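Local coordinates for protein aspartate-semialdehyde dehydrogenase (Cryptococcus neoformans var. neoformans JEC21, PDB 5CEF) that catalyses the NADPH-dependent reductive dephosphorylation of 4-phospho-L-aspartate to its semialdehyde, the second step in making the aspartate family of amino acids, at residues C123-I137 with K222-F234. Numbering follows the deposited sequence.
Sequences CPLIVPLVNPSHLSI and KILGGVTPDNKAF
With CG turned away from its own carbonyl carbon (chi1 -70°), His134 projects its imidazole to the end of helix 212-224, while Lys222, extended along its whole length from chi1 -171°, reaches back to Cys123. His134 NE2 donates to Gly225 O at 2.9 Å; the oxygen lies in the imidazole plane, but NE2 stands above the Gly225 carbonyl plane and the bond is bent (134° at the hydrogen). Val227 CG2 covers one face of the imidazole in a CH-pi contact, 4.1 Å from the ring centroid. Phe234 is clasped on both sides: Ile137 CD1 sits over one face, 4.0 Å from the centroid, and Lys222 CE over the other. Beyond the ring, Lys222 NZ bonds Cys123 O at 2.9 Å and also Arg118 O, so backbone carbonyls receive the ammonium. Ile223 packs against Leu125, Val127 and Val130, its CD1 3.9 Å from Val127 CG2 and its CG2 branch against Val130 CG1. Alongside Ile223, the Asn131 amide ties the loop after the strand back onto it, ND2 donating to Leu125 O and OD1 accepting from Val127 N. At the far end Ser136 OG donates to Asn231 OD1 (2.9 Å), and a water links the two residues' carbonyl oxygens. The contact thus joins edge strand 125-126 of the parallel Rossmann sheet, the loop after it and 3-10 segment 132-136 to the last turn of helix 212-224 and the following loop 225-234, in the dimerisation domain; helix 158-174 packs on Val130, Ile223 and Leu224, strand 151-155 pairs with 125-126, and helix 349-362 meets Pro132 and Leu135.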
# COMPACT_ATOMS: atom_id res chain seq x y z
N CYS A 123 15.61 -36.78 12.80
CA CYS A 123 14.53 -35.93 13.20
C CYS A 123 13.59 -35.67 12.03
O CYS A 123 13.99 -35.09 11.04
CB CYS A 123 15.09 -34.60 13.70
SG CYS A 123 16.15 -34.75 15.16
N PRO A 124 12.33 -36.08 12.16
CA PRO A 124 11.36 -35.81 11.10
C PRO A 124 11.08 -34.33 10.94
O PRO A 124 11.12 -33.57 11.91
CB PRO A 124 10.08 -36.49 11.60
CG PRO A 124 10.48 -37.36 12.73
CD PRO A 124 11.69 -36.72 13.32
N LEU A 125 10.86 -33.93 9.69
CA LEU A 125 10.47 -32.58 9.33
C LEU A 125 9.09 -32.70 8.71
O LEU A 125 8.95 -33.13 7.56
CB LEU A 125 11.45 -32.03 8.32
CG LEU A 125 11.02 -30.75 7.58
CD1 LEU A 125 10.75 -29.62 8.57
CD2 LEU A 125 12.11 -30.34 6.62
N ILE A 126 8.06 -32.40 9.48
CA ILE A 126 6.72 -32.78 9.13
C ILE A 126 5.83 -31.59 8.81
O ILE A 126 5.71 -30.65 9.58
CB ILE A 126 6.10 -33.62 10.25
CG1 ILE A 126 6.85 -34.94 10.35
CG2 ILE A 126 4.63 -33.88 9.95
CD1 ILE A 126 6.51 -35.79 11.57
N VAL A 127 5.24 -31.63 7.64
CA VAL A 127 4.07 -30.84 7.29
C VAL A 127 2.89 -31.73 7.59
O VAL A 127 2.71 -32.77 6.96
CB VAL A 127 4.05 -30.50 5.79
CG1 VAL A 127 2.73 -29.85 5.37
CG2 VAL A 127 5.24 -29.61 5.49
N PRO A 128 2.09 -31.35 8.59
CA PRO A 128 1.05 -32.27 9.09
C PRO A 128 0.06 -32.75 8.05
O PRO A 128 -0.51 -33.83 8.22
CB PRO A 128 0.33 -31.44 10.17
CG PRO A 128 0.77 -30.01 9.94
CD PRO A 128 2.15 -30.11 9.37
N LEU A 129 -0.17 -31.98 6.98
CA LEU A 129 -1.10 -32.42 5.94
C LEU A 129 -0.44 -33.21 4.82
O LEU A 129 -1.09 -33.48 3.76
CB LEU A 129 -1.87 -31.24 5.30
CG LEU A 129 -2.51 -30.25 6.28
CD1 LEU A 129 -3.24 -29.16 5.51
CD2 LEU A 129 -3.42 -30.98 7.25
N VAL A 130 0.80 -33.65 5.06
CA VAL A 130 1.53 -34.36 4.05
C VAL A 130 2.23 -35.60 4.56
O VAL A 130 1.95 -36.68 4.04
CB VAL A 130 2.57 -33.46 3.41
CG1 VAL A 130 3.45 -34.24 2.46
CG2 VAL A 130 1.90 -32.31 2.68
N ASN A 131 3.13 -35.48 5.53
CA ASN A 131 4.01 -36.58 5.87
C ASN A 131 4.12 -36.96 7.36
O ASN A 131 5.21 -37.30 7.83
CB ASN A 131 5.40 -36.28 5.33
CG ASN A 131 6.03 -35.05 5.98
OD1 ASN A 131 5.34 -34.09 6.33
ND2 ASN A 131 7.34 -35.10 6.19
N PRO A 132 3.01 -36.95 8.10
CA PRO A 132 3.06 -37.47 9.45
C PRO A 132 3.52 -38.93 9.59
O PRO A 132 4.01 -39.33 10.65
CB PRO A 132 1.61 -37.30 9.95
CG PRO A 132 0.77 -37.25 8.73
CD PRO A 132 1.63 -36.58 7.71
N SER A 133 3.41 -39.72 8.53
CA SER A 133 3.97 -41.07 8.54
C SER A 133 5.44 -41.08 8.95
O SER A 133 5.96 -42.12 9.38
CB SER A 133 3.84 -41.72 7.16
OG SER A 133 4.43 -40.90 6.16
N HIS A 134 6.13 -39.95 8.81
CA HIS A 134 7.55 -39.93 9.14
C HIS A 134 7.81 -40.06 10.63
O HIS A 134 8.97 -40.23 11.06
CB HIS A 134 8.24 -38.71 8.56
CG HIS A 134 8.36 -38.74 7.08
ND1 HIS A 134 9.20 -37.92 6.38
CD2 HIS A 134 7.73 -39.51 6.15
CE1 HIS A 134 9.07 -38.15 5.08
NE2 HIS A 134 8.18 -39.11 4.92
N LEU A 135 6.75 -40.00 11.43
CA LEU A 135 6.87 -40.37 12.85
C LEU A 135 7.41 -41.80 13.05
O LEU A 135 7.94 -42.12 14.12
CB LEU A 135 5.53 -40.19 13.56
CG LEU A 135 5.10 -38.72 13.71
CD1 LEU A 135 3.67 -38.64 14.20
CD2 LEU A 135 6.03 -37.94 14.61
N SER A 136 7.32 -42.65 12.03
CA SER A 136 7.83 -44.02 12.13
C SER A 136 9.31 -44.13 12.50
O SER A 136 9.73 -45.17 13.01
CB SER A 136 7.60 -44.77 10.83
OG SER A 136 8.53 -44.35 9.86
N ILE A 137 10.09 -43.06 12.30
CA ILE A 137 11.51 -43.05 12.67
C ILE A 137 11.78 -42.72 14.13
O ILE A 137 12.93 -42.75 14.57
CB ILE A 137 12.31 -42.08 11.76
CG1 ILE A 137 13.78 -42.47 11.67
CG2 ILE A 137 12.20 -40.65 12.24
CD1 ILE A 137 14.60 -41.59 10.75
N LYS A 222 12.97 -34.07 1.36
CA LYS A 222 12.73 -34.72 2.64
C LYS A 222 11.24 -34.94 2.93
O LYS A 222 10.82 -36.05 3.27
CB LYS A 222 13.35 -33.92 3.78
CG LYS A 222 13.29 -34.70 5.08
CD LYS A 222 14.29 -34.19 6.08
CE LYS A 222 14.13 -34.92 7.41
NZ LYS A 222 15.06 -34.43 8.47
N ILE A 223 10.45 -33.89 2.79
CA ILE A 223 9.02 -33.95 3.14
C ILE A 223 8.19 -34.84 2.21
O ILE A 223 7.26 -35.52 2.68
CB ILE A 223 8.39 -32.52 3.14
CG1 ILE A 223 9.02 -31.70 4.25
CG2 ILE A 223 6.88 -32.53 3.31
CD1 ILE A 223 8.85 -30.21 4.08
N LEU A 224 8.46 -34.81 0.92
CA LEU A 224 7.68 -35.63 -0.02
C LEU A 224 8.28 -37.01 -0.17
O LEU A 224 7.64 -37.89 -0.68
CB LEU A 224 7.61 -34.97 -1.36
CG LEU A 224 6.80 -33.69 -1.36
CD1 LEU A 224 6.89 -33.01 -2.71
CD2 LEU A 224 5.34 -33.95 -1.00
N GLY A 225 9.52 -37.21 0.29
CA GLY A 225 10.11 -38.52 0.38
C GLY A 225 9.46 -39.40 1.45
O GLY A 225 8.39 -39.08 2.01
N GLY A 226 10.13 -40.53 1.71
CA GLY A 226 9.67 -41.52 2.67
C GLY A 226 10.72 -41.84 3.73
O GLY A 226 11.80 -41.22 3.78
N VAL A 227 10.34 -42.78 4.59
CA VAL A 227 11.22 -43.39 5.55
C VAL A 227 11.56 -44.78 5.05
O VAL A 227 10.70 -45.48 4.52
CB VAL A 227 10.53 -43.49 6.91
CG1 VAL A 227 11.40 -44.23 7.89
CG2 VAL A 227 10.25 -42.10 7.42
N THR A 228 12.81 -45.17 5.20
CA THR A 228 13.24 -46.47 4.68
C THR A 228 12.45 -47.62 5.38
O THR A 228 11.95 -47.45 6.48
CB THR A 228 14.77 -46.68 4.84
OG1 THR A 228 15.20 -46.31 6.15
CG2 THR A 228 15.52 -45.84 3.85
N PRO A 229 12.31 -48.78 4.70
CA PRO A 229 11.49 -49.85 5.31
C PRO A 229 11.95 -50.26 6.70
O PRO A 229 11.12 -50.68 7.50
CB PRO A 229 11.61 -51.00 4.32
CG PRO A 229 12.01 -50.37 3.01
CD PRO A 229 12.75 -49.11 3.33
N ASP A 230 13.25 -50.11 7.02
CA ASP A 230 13.75 -50.40 8.39
C ASP A 230 13.39 -49.36 9.46
O ASP A 230 13.72 -49.55 10.63
CB ASP A 230 15.28 -50.66 8.41
CG ASP A 230 16.09 -49.48 7.91
OD1 ASP A 230 15.49 -48.42 7.63
OD2 ASP A 230 17.33 -49.62 7.76
N ASN A 231 12.75 -48.25 9.06
CA ASN A 231 12.46 -47.10 9.93
C ASN A 231 13.66 -46.49 10.63
O ASN A 231 13.53 -46.01 11.74
CB ASN A 231 11.38 -47.44 10.96
CG ASN A 231 10.09 -47.89 10.32
OD1 ASN A 231 9.35 -47.10 9.74
ND2 ASN A 231 9.83 -49.16 10.40
N LYS A 232 14.81 -46.46 9.98
CA LYS A 232 16.01 -45.83 10.55
C LYS A 232 16.50 -44.59 9.79
O LYS A 232 17.45 -43.90 10.25
CB LYS A 232 17.14 -46.85 10.61
CG LYS A 232 16.72 -48.17 11.23
CD LYS A 232 17.91 -49.10 11.47
CE LYS A 232 17.49 -50.32 12.28
NZ LYS A 232 18.68 -51.09 12.72
N ALA A 233 15.89 -44.29 8.64
CA ALA A 233 16.37 -43.20 7.80
C ALA A 233 15.32 -42.60 6.89
O ALA A 233 14.28 -43.21 6.61
CB ALA A 233 17.57 -43.67 6.96
N PHE A 234 15.63 -41.40 6.42
CA PHE A 234 14.82 -40.73 5.40
C PHE A 234 15.46 -41.03 4.06
O PHE A 234 16.67 -40.94 3.95
CB PHE A 234 14.79 -39.22 5.66
CG PHE A 234 14.29 -38.85 7.04
CD1 PHE A 234 12.96 -38.97 7.35
CD2 PHE A 234 15.16 -38.40 8.01
CE1 PHE A 234 12.50 -38.65 8.60
CE2 PHE A 234 14.72 -38.08 9.27
CZ PHE A 234 13.38 -38.20 9.56
O HOH W 1 12.13 -46.25 13.91